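Local coordinates for methionine-binding lipoprotein MetQ (Bacillus subtilis subsp. subtilis, PDB 4GOT) that probably binds methionine outside the membrane and hands it to the permease of the MetNPQ ABC transporter, and is also involved in methionine sulfoxide transport, at residues 108-113 with 118-123. Sequence-based numbering, arbitrary orientation.
Sequences IILTNN and GRMLAM. With MSE (selenomethionine), chain B.
Arg119 NH1 donates to OXT of the bound selenomethionine over 2.8 Å, a short but bent hydrogen bond (N-H...O 137°). The ligand carboxylate carbon lies in the guanidinium plane, at its edge. An arginine suits the place: its chain, extended to NE, carries the charge from the helix into the pocket. Salt bridges from NH1 to Glu116 and from NH2 to Glu197 hold the group and probably balance its positive charge. From the loop after the strand, Asn113 brings ND2 to 3.8 Å from the ligand SE.

No hydrogen bond crosses between strand and helix; the packing is mostly apolar. Met120, a selenomethionine, reaches across with its long, flexible chain. Its SE packs 3.9 Å from CD2 of Leu110, whose branched end suits this buried face, and lies 3.4 Å from Thr111 N, buried without a polar partner. The bend at chi3 (-105°) turns CE towards Thr111 OG1, 3.4 Å away. Threonine fits here because OG1 accepts from Asn113 N at 3.3 Å, an ST turn where the strand ends.

This strand-loop-helix unit, in one lobe of the periplasmic-binding-protein-type fold, brings Asn113 and Arg119 to the ligand. Strand 107-111 lies between parallel strands 154-158 and 174-177 in the five-stranded sheet. Residues 118-123 run at 150° to strand 108-111, roughly antiparallel, with Phe89 and Phe176 also touching Met120 and Phe155 touching Leu110.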
loop_
_atom_site.group_PDB
_atom_site.type_symbol
_atom_site.label_atom_id
_atom_site.label_comp_id
_atom_site.label_asym_id
_atom_site.label_seq_id
_atom_site.Cartn_x
_atom_site.Cartn_y
_atom_site.Cartn_z
ATOM N N ILE A 108 19.748 -5.294 -3.029
ATOM C CA ILE A 108 18.349 -5.249 -2.595
ATOM C C ILE A 108 17.696 -4.105 -3.364
ATOM O O ILE A 108 18.180 -2.978 -3.313
ATOM C CB ILE A 108 18.204 -5.042 -1.068
ATOM C CG1 ILE A 108 18.955 -6.129 -0.269
ATOM C CG2 ILE A 108 16.747 -5.063 -0.645
ATOM C CD1 ILE A 108 18.498 -7.544 -0.523
ATOM N N ILE A 109 16.637 -4.422 -4.119
ATOM C CA ILE A 109 15.853 -3.406 -4.834
ATOM C C ILE A 109 14.676 -2.969 -3.939
ATOM O O ILE A 109 13.632 -3.644 -3.826
ATOM C CB ILE A 109 15.297 -3.882 -6.208
ATOM C CG1 ILE A 109 16.377 -4.615 -7.030
ATOM C CG2 ILE A 109 14.653 -2.723 -6.989
ATOM C CD1 ILE A 109 17.496 -3.733 -7.540
ATOM N N LEU A 110 14.893 -1.825 -3.316
ATOM C CA LEU A 110 13.890 -1.061 -2.591
ATOM C C LEU A 110 12.997 -0.328 -3.581
ATOM O O LEU A 110 13.399 -0.087 -4.723
ATOM C CB LEU A 110 14.597 0.011 -1.752
ATOM C CG LEU A 110 15.618 -0.446 -0.697
ATOM C CD1 LEU A 110 16.221 0.789 -0.027
ATOM C CD2 LEU A 110 14.938 -1.358 0.331
ATOM N N THR A 111 11.791 0.034 -3.145
ATOM C CA THR A 111 11.013 1.008 -3.916
ATOM C C THR A 111 11.524 2.382 -3.470
ATOM O O THR A 111 12.175 2.511 -2.409
ATOM C CB THR A 111 9.470 0.819 -3.772
ATOM O OG1 THR A 111 8.973 1.545 -2.653
ATOM C CG2 THR A 111 9.060 -0.676 -3.662
ATOM N N ASN A 112 11.220 3.388 -4.279
ATOM C CA ASN A 112 11.589 4.774 -4.003
ATOM C C ASN A 112 10.496 5.536 -3.194
ATOM O O ASN A 112 10.584 6.739 -3.035
ATOM C CB ASN A 112 11.980 5.500 -5.316
ATOM C CG ASN A 112 10.804 5.730 -6.252
ATOM O OD1 ASN A 112 9.651 5.508 -5.892
ATOM N ND2 ASN A 112 11.098 6.196 -7.461
ATOM N N ASN A 113 9.524 4.797 -2.637
ATOM C CA ASN A 113 8.453 5.330 -1.781
ATOM C C ASN A 113 9.068 5.778 -0.443
ATOM O O ASN A 113 9.348 4.938 0.428
ATOM C CB ASN A 113 7.407 4.193 -1.582
ATOM C CG ASN A 113 6.130 4.624 -0.898
ATOM O OD1 ASN A 113 6.092 5.535 -0.069
ATOM N ND2 ASN A 113 5.054 3.928 -1.238
ATOM N N GLY A 118 11.191 2.735 6.052
ATOM C CA GLY A 118 11.254 1.994 7.320
ATOM C C GLY A 118 10.535 0.638 7.252
ATOM O O GLY A 118 10.976 -0.353 7.851
ATOM N N ARG A 119 9.442 0.577 6.490
ATOM C CA ARG A 119 8.661 -0.676 6.325
ATOM C C ARG A 119 9.531 -1.787 5.678
ATOM O O ARG A 119 9.566 -2.906 6.127
ATOM C CB ARG A 119 7.431 -0.403 5.456
ATOM C CG ARG A 119 6.430 -1.535 5.388
ATOM C CD ARG A 119 5.263 -1.208 4.467
ATOM N NE ARG A 119 4.258 -2.253 4.589
ATOM C CZ ARG A 119 3.166 -2.353 3.833
ATOM N NH1 ARG A 119 2.888 -1.475 2.867
ATOM N NH2 ARG A 119 2.339 -3.373 4.054
HETATM N N MSE A 120 10.197 -1.443 4.581
HETATM C CA MSE A 120 11.180 -2.311 3.910
HETATM C C MSE A 120 12.359 -2.728 4.780
HETATM O O MSE A 120 12.653 -3.926 4.929
HETATM C CB MSE A 120 11.694 -1.590 2.646
HETATM C CG MSE A 120 10.590 -1.362 1.667
HETATM SE SE MSE A 120 11.143 -0.297 0.165
HETATM C CE MSE A 120 10.404 1.493 0.408
ATOM N N LEU A 121 13.020 -1.762 5.409
ATOM C CA LEU A 121 14.170 -2.078 6.236
ATOM C C LEU A 121 13.812 -2.955 7.452
ATOM O O LEU A 121 14.648 -3.749 7.908
ATOM C CB LEU A 121 14.903 -0.786 6.681
ATOM C CG LEU A 121 15.455 0.046 5.515
ATOM C CD1 LEU A 121 16.167 1.258 6.089
ATOM C CD2 LEU A 121 16.345 -0.752 4.548
ATOM N N ALA A 122 12.576 -2.825 7.942
ATOM C CA ALA A 122 12.130 -3.542 9.147
ATOM C C ALA A 122 12.023 -5.028 8.820
ATOM O O ALA A 122 12.297 -5.864 9.674
ATOM C CB ALA A 122 10.796 -3.007 9.663
HETATM N N MSE A 123 11.633 -5.342 7.587
HETATM C CA MSE A 123 11.613 -6.734 7.119
HETATM C C MSE A 123 12.998 -7.353 7.061
HETATM O O MSE A 123 13.156 -8.515 7.385
HETATM C CB MSE A 123 10.978 -6.845 5.731
HETATM C CG MSE A 123 9.485 -6.657 5.789
HETATM SE SE MSE A 123 8.650 -6.929 4.086
HETATM C CE MSE A 123 8.666 -8.899 4.090
HETATM N N MSE B 300 -1.390 -0.593 -1.400
HETATM C CA MSE B 300 0.014 -0.280 -0.998
HETATM C C MSE B 300 0.491 -1.109 0.242
HETATM O O MSE B 300 -0.232 -1.122 1.201
HETATM O OXT MSE B 300 1.581 -1.725 0.353
HETATM C CB MSE B 300 0.098 1.215 -0.650
HETATM C CG MSE B 300 1.479 1.774 -0.510
HETATM SE SE MSE B 300 1.494 3.641 0.148
HETATM C CE MSE B 300 0.937 4.575 -1.645
#